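Local coordinates for protein Sodium/sialic acid symporter SiaT (Proteus mirabilis, PDB 5NV9) that couples the inward sodium gradient to uptake of the sialic acid N-acetylneuraminic acid across the inner membrane, letting the bacterium use host-derived sialic acid as an energy source, at residues A12-Y17 with I332-F337; S66-A71 with F289-A294; G192-F197 with A282-F287. One frame throughout, in Å; residues are numbered along the deposited sequence.

Contact 1: residues A12-Y17 with I332-F337; sequences AVLFGY and IIAAIF
Leu-14 holds CG anti to its backbone N (chi1 174°), whereas Phe-337 holds CG anti to its carbonyl carbon (chi1 -86°), and the leucine methyl meets the phenylalanine ring between the two helices. CD1 of Leu-14 lies over the centre of the Phe-337 ring, 3.9 Å from the centroid and nearly on its normal, a CH-pi contact. The same CD1 is 4.0 Å from Ala-334 CA, while CD2 of Leu-14 reaches Phe-337 CZ at 4.1 Å. A turn further on, Tyr-17 CB packs on Ala-334 CB at 3.8 Å, and the carbonyl O of Ala-334 lies above the middle of one tyrosine face. Tyr-17 CE2 comes within 3.8 Å of Phe-337 CB. The axes of segments 12-17 and 332-337 approach to 8.9 Å, their N-to-C directions 35° apart. In this LeuT-fold protein the contact lays helix 8-29, which precedes the first broken helix of the core, against helix 328-361, which carries ligands of both sodium ions. The Tyr-17 hydroxyl passes beyond the apolar patch to hydrogen bond with Gln-341 and Gln-185. The Tyr-17 side chain lies about 9 Å from a bound sodium ion, and that of Phe-337 also touches Leu-147 and Ile-162.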
ATOM      1  N   ALA A  12      27.619  -0.872  -5.653  1.00 26.30           N
ATOM      2  CA  ALA A  12      28.012  -1.608  -4.487  1.00 25.93           C
ATOM      3  C   ALA A  12      27.116  -1.229  -3.316  1.00 26.55           C
ATOM      4  O   ALA A  12      26.882  -2.045  -2.437  1.00 27.16           O
ATOM      5  CB  ALA A  12      29.480  -1.349  -4.152  1.00 26.37           C
ATOM      6  N   VAL A  13      26.654   0.029  -3.285  1.00 27.09           N
ATOM      7  CA  VAL A  13      25.713   0.465  -2.262  1.00 28.67           C
ATOM      8  C   VAL A  13      24.396  -0.278  -2.432  1.00 27.45           C
ATOM      9  O   VAL A  13      23.842  -0.819  -1.463  1.00 26.97           O
ATOM     10  CB  VAL A  13      25.441   1.965  -2.347  1.00 27.92           C
ATOM     11  CG1 VAL A  13      24.339   2.343  -1.383  1.00 28.58           C
ATOM     12  CG2 VAL A  13      26.699   2.743  -2.031  1.00 27.22           C
ATOM     13  N   LEU A  14      23.938  -0.361  -3.671  1.00 28.64           N
ATOM     14  CA  LEU A  14      22.695  -1.068  -3.967  1.00 28.32           C
ATOM     15  C   LEU A  14      22.780  -2.551  -3.548  1.00 29.37           C
ATOM     16  O   LEU A  14      21.856  -3.062  -2.894  1.00 25.84           O
ATOM     17  CB  LEU A  14      22.345  -0.976  -5.438  1.00 29.13           C
ATOM     18  CG  LEU A  14      21.118  -1.832  -5.835  1.00 30.12           C
ATOM     19  CD1 LEU A  14      19.891  -1.370  -5.053  1.00 30.37           C
ATOM     20  CD2 LEU A  14      20.891  -1.732  -7.343  1.00 31.39           C
ATOM     21  N   PHE A  15      23.887  -3.208  -3.882  1.00 30.11           N
ATOM     22  CA  PHE A  15      24.049  -4.637  -3.569  1.00 30.53           C
ATOM     23  C   PHE A  15      24.334  -4.921  -2.118  1.00 28.52           C
ATOM     24  O   PHE A  15      23.997  -5.986  -1.620  1.00 27.65           O
ATOM     25  CB  PHE A  15      25.080  -5.283  -4.478  1.00 32.30           C
ATOM     26  CG  PHE A  15      24.525  -5.652  -5.816  1.00 37.96           C
ATOM     27  CD1 PHE A  15      24.360  -4.708  -6.798  1.00 43.53           C
ATOM     28  CD2 PHE A  15      24.113  -6.947  -6.069  1.00 44.68           C
ATOM     29  CE1 PHE A  15      23.836  -5.047  -8.030  1.00 45.33           C
ATOM     30  CE2 PHE A  15      23.585  -7.296  -7.292  1.00 47.23           C
ATOM     31  CZ  PHE A  15      23.444  -6.343  -8.276  1.00 47.50           C
ATOM     32  N   GLY A  16      24.936  -3.970  -1.422  1.00 28.84           N
ATOM     33  CA  GLY A  16      24.986  -4.030   0.029  1.00 28.87           C
ATOM     34  C   GLY A  16      23.597  -4.004   0.671  1.00 26.30           C
ATOM     35  O   GLY A  16      23.306  -4.778   1.609  1.00 25.45           O
ATOM     36  N   TYR A  17      22.764  -3.091   0.206  1.00 24.20           N
ATOM     37  CA  TYR A  17      21.389  -3.010   0.685  1.00 25.27           C
ATOM     38  C   TYR A  17      20.623  -4.340   0.442  1.00 24.77           C
ATOM     39  O   TYR A  17      19.947  -4.893   1.333  1.00 23.75           O
ATOM     40  CB  TYR A  17      20.627  -1.903  -0.036  1.00 26.17           C
ATOM     41  CG  TYR A  17      19.088  -2.192  -0.090  1.00 22.37           C
ATOM     42  CD1 TYR A  17      18.275  -1.932   1.010  1.00 23.04           C
ATOM     43  CD2 TYR A  17      18.514  -2.733  -1.191  1.00 22.21           C
ATOM     44  CE1 TYR A  17      16.908  -2.173   0.979  1.00 23.77           C
ATOM     45  CE2 TYR A  17      17.122  -2.994  -1.246  1.00 25.09           C
ATOM     46  CZ  TYR A  17      16.327  -2.733  -0.147  1.00 22.29           C
ATOM     47  OH  TYR A  17      14.974  -2.986  -0.159  1.00 24.78           O
ATOM     48  N   ILE A 332      20.041   6.410  -2.735  1.00 23.85           N
ATOM     49  CA  ILE A 332      18.689   6.829  -3.164  1.00 23.17           C
ATOM     50  C   ILE A 332      18.023   5.785  -4.032  1.00 22.03           C
ATOM     51  O   ILE A 332      16.855   5.507  -3.864  1.00 22.66           O
ATOM     52  CB  ILE A 332      18.754   8.154  -3.916  1.00 26.99           C
ATOM     53  CG1 ILE A 332      19.313   9.261  -2.991  1.00 29.71           C
ATOM     54  CG2 ILE A 332      17.359   8.578  -4.407  1.00 29.44           C
ATOM     55  CD1 ILE A 332      18.611   9.368  -1.651  1.00 30.71           C
ATOM     56  N   ILE A 333      18.758   5.171  -4.945  1.00 21.31           N
ATOM     57  CA  ILE A 333      18.273   4.004  -5.645  1.00 22.49           C
ATOM     58  C   ILE A 333      17.923   2.854  -4.704  1.00 20.05           C
ATOM     59  O   ILE A 333      16.893   2.236  -4.896  1.00 21.72           O
ATOM     60  CB  ILE A 333      19.216   3.513  -6.739  1.00 23.41           C
ATOM     61  CG1 ILE A 333      19.385   4.519  -7.878  1.00 28.12           C
ATOM     62  CG2 ILE A 333      18.755   2.205  -7.337  1.00 25.34           C
ATOM     63  CD1 ILE A 333      18.372   5.623  -8.013  1.00 30.66           C
ATOM     64  N   ALA A 334      18.751   2.569  -3.706  1.00 21.03           N
ATOM     65  CA  ALA A 334      18.409   1.551  -2.737  1.00 21.30           C
ATOM     66  C   ALA A 334      17.115   1.937  -2.006  1.00 22.66           C
ATOM     67  O   ALA A 334      16.331   1.044  -1.682  1.00 22.67           O
ATOM     68  CB  ALA A 334      19.539   1.331  -1.765  1.00 20.85           C
ATOM     69  N   ALA A 335      16.906   3.251  -1.724  1.00 22.83           N
ATOM     70  CA  ALA A 335      15.684   3.725  -1.050  1.00 23.41           C
ATOM     71  C   ALA A 335      14.383   3.564  -1.902  1.00 22.66           C
ATOM     72  O   ALA A 335      13.337   3.307  -1.385  1.00 21.15           O
ATOM     73  CB  ALA A 335      15.848   5.175  -0.596  1.00 23.79           C
ATOM     74  N   ILE A 336      14.499   3.701  -3.204  1.00 22.96           N
ATOM     75  CA  ILE A 336      13.419   3.394  -4.134  1.00 24.67           C
ATOM     76  C   ILE A 336      13.161   1.887  -4.173  1.00 23.51           C
ATOM     77  O   ILE A 336      12.028   1.459  -4.118  1.00 23.28           O
ATOM     78  CB  ILE A 336      13.749   3.926  -5.555  1.00 24.46           C
ATOM     79  CG1 ILE A 336      13.767   5.457  -5.549  1.00 26.25           C
ATOM     80  CG2 ILE A 336      12.797   3.355  -6.595  1.00 27.12           C
ATOM     81  CD1 ILE A 336      14.255   6.073  -6.868  1.00 29.16           C
ATOM     82  N   PHE A 337      14.200   1.086  -4.293  1.00 21.70           N
ATOM     83  CA  PHE A 337      14.047  -0.335  -4.043  1.00 21.89           C
ATOM     84  C   PHE A 337      13.349  -0.585  -2.690  1.00 22.80           C
ATOM     85  O   PHE A 337      12.466  -1.434  -2.596  1.00 23.59           O
ATOM     86  CB  PHE A 337      15.361  -1.062  -4.054  1.00 22.68           C
ATOM     87  CG  PHE A 337      15.834  -1.502  -5.416  1.00 24.78           C
ATOM     88  CD1 PHE A 337      16.203  -0.554  -6.392  1.00 23.26           C
ATOM     89  CD2 PHE A 337      16.001  -2.856  -5.688  1.00 25.12           C
ATOM     90  CE1 PHE A 337      16.694  -0.970  -7.613  1.00 27.34           C
ATOM     91  CE2 PHE A 337      16.513  -3.273  -6.920  1.00 27.41           C
ATOM     92  CZ  PHE A 337      16.871  -2.340  -7.874  1.00 25.13           C
TER

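Contact 2: residues S66-A71 with F289-A294; sequences SIPAKA and FAIGSA
Ser-293 OG, set beside the CB of Ala-71, is gripped from two directions: it donates to a water at 2.6 Å and also hydrogen bonds to Trp-76 NE1. That water donates to Ala-71 O at 2.7 Å, so it bridges the two helices. In this LeuT-fold transporter, helix 61-73 is the periplasmic half of the broken first core helix, packing here on helix 267-301 near its periplasmic end. The axes of segments 66-71 and 289-294 approach to 6.8 Å at 45°. The close approach is centred on Gly-292, which has no side chain, and its CA meets Pro-68 O at 3.1 Å in a CA-H...O contact. Pro-68, whose N lacks a proton for the turn before, kinks its helix here, and its CB packs on Ile-291 CG2. Ala-71 CB rests on Phe-289 O at 3.3 Å. On the sialic acid side, the Ile-67 side chain lies about 5 Å from the bound ligand. With CG2 anti to its backbone N, Ile-67 places this methyl over the Phe-289 ring, which also meets Trp-76. Ile-67 CG2 is 3.4 Å from the Phe-289 ring centroid, 7° off the normal, and Ile-67 CD1 reaches Phe-289 CZ at 3.9 Å.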
ATOM      1  N   SER A  66       5.221   9.070  -7.979  1.00 26.86           N
ATOM      2  CA  SER A  66       4.061   9.827  -8.409  1.00 26.77           C
ATOM      3  C   SER A  66       3.789  11.096  -7.661  1.00 24.29           C
ATOM      4  O   SER A  66       3.261  12.020  -8.244  1.00 23.01           O
ATOM      5  CB  SER A  66       2.763   9.012  -8.238  1.00 32.97           C
ATOM      6  OG  SER A  66       2.822   7.981  -9.156  1.00 39.76           O
ATOM      7  N   ILE A  67       4.032  11.104  -6.364  1.00 21.49           N
ATOM      8  CA  ILE A  67       3.645  12.262  -5.572  1.00 24.11           C
ATOM      9  C   ILE A  67       4.535  13.449  -5.972  1.00 22.89           C
ATOM     10  O   ILE A  67       3.992  14.537  -6.266  1.00 22.97           O
ATOM     11  CB  ILE A  67       3.619  12.038  -4.052  1.00 23.53           C
ATOM     12  CG1 ILE A  67       2.365  11.271  -3.565  1.00 26.90           C
ATOM     13  CG2 ILE A  67       3.718  13.372  -3.330  1.00 25.87           C
ATOM     14  CD1 ILE A  67       1.028  11.768  -4.086  1.00 27.78           C
ATOM     15  N   PRO A  68       5.876  13.247  -6.031  1.00 22.26           N
ATOM     16  CA  PRO A  68       6.728  14.317  -6.598  1.00 23.20           C
ATOM     17  C   PRO A  68       6.319  14.758  -8.030  1.00 23.35           C
ATOM     18  O   PRO A  68       6.325  15.963  -8.312  1.00 20.49           O
ATOM     19  CB  PRO A  68       8.139  13.706  -6.581  1.00 22.37           C
ATOM     20  CG  PRO A  68       8.082  12.726  -5.427  1.00 21.86           C
ATOM     21  CD  PRO A  68       6.670  12.152  -5.473  1.00 21.76           C
ATOM     22  N   ALA A  69       6.031  13.806  -8.931  1.00 22.38           N
ATOM     23  CA  ALA A  69       5.575  14.190 -10.283  1.00 23.96           C
ATOM     24  C   ALA A  69       4.288  15.017 -10.234  1.00 24.62           C
ATOM     25  O   ALA A  69       4.126  15.964 -10.990  1.00 21.65           O
ATOM     26  CB  ALA A  69       5.374  12.962 -11.132  1.00 26.80           C
ATOM     27  N   LYS A  70       3.408  14.690  -9.275  1.00 24.68           N
ATOM     28  CA  LYS A  70       2.152  15.353  -9.109  1.00 27.42           C
ATOM     29  C   LYS A  70       2.366  16.778  -8.550  1.00 26.32           C
ATOM     30  O   LYS A  70       1.765  17.725  -9.058  1.00 26.12           O
ATOM     31  CB  LYS A  70       1.272  14.554  -8.190  1.00 31.68           C
ATOM     32  CG  LYS A  70      -0.109  15.166  -7.972  1.00 37.39           C
ATOM     33  CD  LYS A  70      -1.152  14.078  -7.783  1.00 43.12           C
ATOM     34  CE  LYS A  70      -1.747  13.639  -9.117  1.00 45.89           C
ATOM     35  NZ  LYS A  70      -2.593  14.728  -9.686  1.00 47.77           N
ATOM     36  N   ALA A  71       3.252  16.965  -7.573  1.00 23.26           N
ATOM     37  CA  ALA A  71       3.463  18.343  -7.055  1.00 23.29           C
ATOM     38  C   ALA A  71       4.145  19.203  -8.131  1.00 23.92           C
ATOM     39  O   ALA A  71       3.886  20.394  -8.234  1.00 21.98           O
ATOM     40  CB  ALA A  71       4.299  18.320  -5.804  1.00 22.47           C
ATOM     41  N   PHE A 289       6.016  15.738  -1.619  1.00 22.85           N
ATOM     42  CA  PHE A 289       5.436  16.929  -2.261  1.00 25.37           C
ATOM     43  C   PHE A 289       6.525  17.978  -2.416  1.00 25.69           C
ATOM     44  O   PHE A 289       6.681  18.548  -3.500  1.00 24.37           O
ATOM     45  CB  PHE A 289       4.256  17.476  -1.429  1.00 25.39           C
ATOM     46  CG  PHE A 289       3.023  16.638  -1.570  1.00 24.84           C
ATOM     47  CD1 PHE A 289       2.199  16.818  -2.664  1.00 22.24           C
ATOM     48  CD2 PHE A 289       2.734  15.583  -0.679  1.00 23.65           C
ATOM     49  CE1 PHE A 289       1.051  16.030  -2.830  1.00 24.11           C
ATOM     50  CE2 PHE A 289       1.598  14.774  -0.878  1.00 26.50           C
ATOM     51  CZ  PHE A 289       0.765  14.993  -1.971  1.00 22.96           C
ATOM     52  N   ALA A 290       7.278  18.225  -1.336  1.00 22.74           N
ATOM     53  CA  ALA A 290       8.304  19.261  -1.353  1.00 21.80           C
ATOM     54  C   ALA A 290       9.322  18.992  -2.425  1.00 19.73           C
ATOM     55  O   ALA A 290       9.769  19.937  -3.113  1.00 20.81           O
ATOM     56  CB  ALA A 290       8.941  19.480   0.016  1.00 21.19           C
ATOM     57  N   ILE A 291       9.619  17.713  -2.650  1.00 17.99           N
ATOM     58  CA  ILE A 291      10.503  17.331  -3.737  1.00 19.35           C
ATOM     59  C   ILE A 291      10.031  17.759  -5.151  1.00 18.19           C
ATOM     60  O   ILE A 291      10.838  18.310  -5.919  1.00 18.11           O
ATOM     61  CB  ILE A 291      10.884  15.831  -3.698  1.00 19.44           C
ATOM     62  CG1 ILE A 291      11.853  15.579  -2.551  1.00 20.66           C
ATOM     63  CG2 ILE A 291      11.562  15.407  -4.976  1.00 21.72           C
ATOM     64  CD1 ILE A 291      11.793  14.128  -2.107  1.00 20.77           C
ATOM     65  N   GLY A 292       8.749  17.512  -5.478  1.00 19.21           N
ATOM     66  CA  GLY A 292       8.160  17.949  -6.744  1.00 19.14           C
ATOM     67  C   GLY A 292       8.144  19.444  -6.890  1.00 18.98           C
ATOM     68  O   GLY A 292       8.474  19.959  -7.922  1.00 20.00           O
ATOM     69  N   SER A 293       7.804  20.164  -5.844  1.00 18.31           N
ATOM     70  CA  SER A 293       7.908  21.603  -5.896  1.00 19.04           C
ATOM     71  C   SER A 293       9.345  22.130  -6.080  1.00 20.62           C
ATOM     72  O   SER A 293       9.609  23.068  -6.874  1.00 17.93           O
ATOM     73  CB  SER A 293       7.268  22.164  -4.621  1.00 17.95           C
ATOM     74  OG  SER A 293       5.895  21.845  -4.601  1.00 19.58           O
ATOM     75  N   ALA A 294      10.274  21.526  -5.341  1.00 19.30           N
ATOM     76  CA  ALA A 294      11.714  21.827  -5.510  1.00 19.43           C
ATOM     77  C   ALA A 294      12.219  21.574  -6.883  1.00 21.10           C
ATOM     78  O   ALA A 294      12.961  22.411  -7.413  1.00 24.34           O
ATOM     79  CB  ALA A 294      12.570  21.102  -4.487  1.00 20.26           C
TER
HETATM   80  O   HOH W   1       3.882  22.183  -6.157  1.00 20.63           O

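Contact 3: residues G192-F197 with A282-F287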
ATOM      1  N   GLY A 192      15.922   8.984   2.872  1.00 25.09           N
ATOM      2  CA  GLY A 192      16.225   9.221   1.494  1.00 23.35           C
ATOM      3  C   GLY A 192      15.423  10.405   0.932  1.00 23.78           C
ATOM      4  O   GLY A 192      15.948  11.256   0.195  1.00 21.49           O
ATOM      5  N   ALA A 193      14.155  10.480   1.294  1.00 23.02           N
ATOM      6  CA  ALA A 193      13.347  11.552   0.781  1.00 24.59           C
ATOM      7  C   ALA A 193      13.835  12.876   1.375  1.00 22.40           C
ATOM      8  O   ALA A 193      13.883  13.890   0.688  1.00 23.14           O
ATOM      9  CB  ALA A 193      11.887  11.318   1.079  1.00 23.09           C
ATOM     10  N   VAL A 194      14.197  12.871   2.639  1.00 21.83           N
ATOM     11  CA  VAL A 194      14.660  14.105   3.287  1.00 23.42           C
ATOM     12  C   VAL A 194      15.981  14.587   2.604  1.00 25.52           C
ATOM     13  O   VAL A 194      16.222  15.813   2.402  1.00 22.56           O
ATOM     14  CB  VAL A 194      14.882  13.874   4.773  1.00 22.91           C
ATOM     15  CG1 VAL A 194      15.651  15.019   5.387  1.00 22.84           C
ATOM     16  CG2 VAL A 194      13.551  13.672   5.467  1.00 24.53           C
ATOM     17  N   LEU A 195      16.813  13.616   2.232  1.00 23.64           N
ATOM     18  CA  LEU A 195      18.119  13.917   1.706  1.00 24.69           C
ATOM     19  C   LEU A 195      18.005  14.492   0.284  1.00 24.04           C
ATOM     20  O   LEU A 195      18.765  15.365  -0.092  1.00 22.77           O
ATOM     21  CB  LEU A 195      18.979  12.653   1.706  1.00 26.05           C
ATOM     22  CG  LEU A 195      20.421  12.911   1.270  1.00 28.18           C
ATOM     23  CD1 LEU A 195      21.183  13.818   2.246  1.00 28.73           C
ATOM     24  CD2 LEU A 195      21.072  11.570   1.099  1.00 30.09           C
ATOM     25  N   ILE A 196      17.088  13.947  -0.513  1.00 25.13           N
ATOM     26  CA  ILE A 196      16.760  14.475  -1.890  1.00 22.92           C
ATOM     27  C   ILE A 196      16.307  15.927  -1.774  1.00 23.95           C
ATOM     28  O   ILE A 196      16.792  16.813  -2.486  1.00 24.50           O
ATOM     29  CB  ILE A 196      15.655  13.666  -2.582  1.00 22.40           C
ATOM     30  CG1 ILE A 196      16.147  12.242  -2.934  1.00 23.73           C
ATOM     31  CG2 ILE A 196      15.203  14.389  -3.841  1.00 22.59           C
ATOM     32  CD1 ILE A 196      15.050  11.229  -3.196  1.00 24.98           C
ATOM     33  N   PHE A 197      15.383  16.168  -0.868  1.00 22.62           N
ATOM     34  CA  PHE A 197      14.904  17.523  -0.667  1.00 24.25           C
ATOM     35  C   PHE A 197      16.083  18.501  -0.385  1.00 22.98           C
ATOM     36  O   PHE A 197      16.263  19.487  -1.085  1.00 21.30           O
ATOM     37  CB  PHE A 197      13.876  17.616   0.472  1.00 21.87           C
ATOM     38  CG  PHE A 197      13.333  19.004   0.630  1.00 22.68           C
ATOM     39  CD1 PHE A 197      12.604  19.583  -0.400  1.00 22.95           C
ATOM     40  CD2 PHE A 197      13.616  19.744   1.753  1.00 22.57           C
ATOM     41  CE1 PHE A 197      12.113  20.874  -0.269  1.00 27.29           C
ATOM     42  CE2 PHE A 197      13.166  21.037   1.885  1.00 24.17           C
ATOM     43  CZ  PHE A 197      12.414  21.621   0.870  1.00 23.89           C
ATOM     44  N   ALA A 282       2.536  11.934   9.195  1.00 23.27           N
ATOM     45  CA  ALA A 282       2.457  13.369   9.397  1.00 24.70           C
ATOM     46  C   ALA A 282       3.725  14.128   8.911  1.00 25.48           C
ATOM     47  O   ALA A 282       3.658  15.322   8.650  1.00 28.85           O
ATOM     48  CB  ALA A 282       2.196  13.674  10.875  1.00 25.24           C
ATOM     49  N   ILE A 283       4.853  13.454   8.762  1.00 26.43           N
ATOM     50  CA  ILE A 283       6.128  14.136   8.514  1.00 30.07           C
ATOM     51  C   ILE A 283       6.713  13.771   7.170  1.00 28.55           C
ATOM     52  O   ILE A 283       6.964  14.639   6.328  1.00 34.16           O
ATOM     53  CB  ILE A 283       7.150  13.817   9.606  1.00 33.31           C
ATOM     54  CG1 ILE A 283       6.648  14.315  10.923  1.00 36.01           C
ATOM     55  CG2 ILE A 283       8.485  14.477   9.292  1.00 39.14           C
ATOM     56  CD1 ILE A 283       6.194  15.749  10.922  1.00 38.78           C
ATOM     57  N   ILE A 284       6.828  12.488   6.894  1.00 26.67           N
ATOM     58  CA  ILE A 284       7.495  12.056   5.642  1.00 24.88           C
ATOM     59  C   ILE A 284       6.877  12.437   4.258  1.00 23.82           C
ATOM     60  O   ILE A 284       7.606  12.960   3.427  1.00 19.19           O
ATOM     61  CB  ILE A 284       7.956  10.591   5.773  1.00 25.68           C
ATOM     62  CG1 ILE A 284       8.981  10.488   6.939  1.00 27.64           C
ATOM     63  CG2 ILE A 284       8.587  10.044   4.499  1.00 25.68           C
ATOM     64  CD1 ILE A 284      10.225  11.389   6.879  1.00 28.57           C
ATOM     65  N   PRO A 285       5.558  12.140   3.978  1.00 26.38           N
ATOM     66  CA  PRO A 285       4.889  12.515   2.726  1.00 24.40           C
ATOM     67  C   PRO A 285       5.066  13.952   2.331  1.00 24.24           C
ATOM     68  O   PRO A 285       5.181  14.248   1.131  1.00 23.87           O
ATOM     69  CB  PRO A 285       3.401  12.230   3.028  1.00 24.29           C
ATOM     70  CG  PRO A 285       3.531  11.005   3.869  1.00 26.29           C
ATOM     71  CD  PRO A 285       4.671  11.314   4.795  1.00 25.82           C
ATOM     72  N   ILE A 286       5.059  14.858   3.305  1.00 22.52           N
ATOM     73  CA  ILE A 286       5.324  16.246   3.024  1.00 26.41           C
ATOM     74  C   ILE A 286       6.616  16.382   2.193  1.00 26.99           C
ATOM     75  O   ILE A 286       6.693  17.221   1.286  1.00 23.95           O
ATOM     76  CB  ILE A 286       5.569  17.071   4.290  1.00 31.17           C
ATOM     77  CG1 ILE A 286       4.345  17.153   5.165  1.00 38.30           C
ATOM     78  CG2 ILE A 286       5.936  18.499   3.918  1.00 32.48           C
ATOM     79  CD1 ILE A 286       4.637  17.837   6.500  1.00 42.07           C
ATOM     80  N   PHE A 287       7.630  15.574   2.502  1.00 23.75           N
ATOM     81  CA  PHE A 287       8.906  15.657   1.743  1.00 23.56           C
ATOM     82  C   PHE A 287       8.752  15.231   0.289  1.00 23.82           C
ATOM     83  O   PHE A 287       9.428  15.825  -0.573  1.00 22.03           O
ATOM     84  CB  PHE A 287      10.068  14.938   2.413  1.00 23.74           C
ATOM     85  CG  PHE A 287      10.601  15.667   3.589  1.00 24.16           C
ATOM     86  CD1 PHE A 287      10.007  15.524   4.841  1.00 25.72           C
ATOM     87  CD2 PHE A 287      11.681  16.519   3.457  1.00 25.85           C
ATOM     88  CE1 PHE A 287      10.484  16.226   5.940  1.00 27.66           C
ATOM     89  CE2 PHE A 287      12.139  17.233   4.549  1.00 27.22           C
ATOM     90  CZ  PHE A 287      11.543  17.091   5.792  1.00 25.85           C
TER
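Phe-287 pushes its ring against helix 155-203, where Val-194 and Phe-197 receive it on two different sides. Val-194 CG2 sits over the centre of one face, 3.8 Å from the centroid and only 2° off the normal, which makes it nearly equidistant from all six ring carbons. At the rim, Phe-197 CB lies in the ring plane, 3.9 Å from Phe-287 CD2. The Phe-197 ring then turns its face toward the edge of Phe-287 in an offset edge-to-face pair, centroids 5.9 Å apart and planes at 80°. Phe-197 holds CG anti to its backbone N (chi1 -177°), which carries its ring to this side. Ala-193 CB meets Phe-287 CB at 4.3 Å, and the CD1 methyl of Ile-284 touches Val-194 CG2 at the same distance.

The next shell is the backbone of segment 282-287. It is kinked around Pro-285, where the N atoms of 285 and 286 make no bond to the preceding turn; Phe-287 N is held by Ile-284 O at 2.8 Å, and this O also lies at the edge of the Phe-287 ring.

The Ile-284 side chain is about 7 Å from the bound sialic acid and about 5 Å from that of Leu-59, a sodium-site residue. In the LeuT fold seen here, helix 80-87 flanks this segment through Gln-82 and Tyr-83, while Leu-195 and Ile-196 face helix 328-361.

From the N terminus, the chain passes residues 12-17, then 66-71, then 192-197 before any of the three loops closes. The partners follow in reverse order: 282-287 closes contact 3, 289-294 closes contact 2 and 332-337 closes contact 1. The three are therefore fully nested, and none crosses another. Contacts 2 and 3 share helix 267-301, their centres 10 Å apart, and join directly where Ala-290 CB meets Phe-197 CE1 at 3.5 Å. Contact 3 meets contact 1 through Ile-196 CD1 and Ile-332 CG2, 3.7 Å apart. Together they tie helix 8-29 through helices 328-361, 155-203 and 267-301 to helix 61-73.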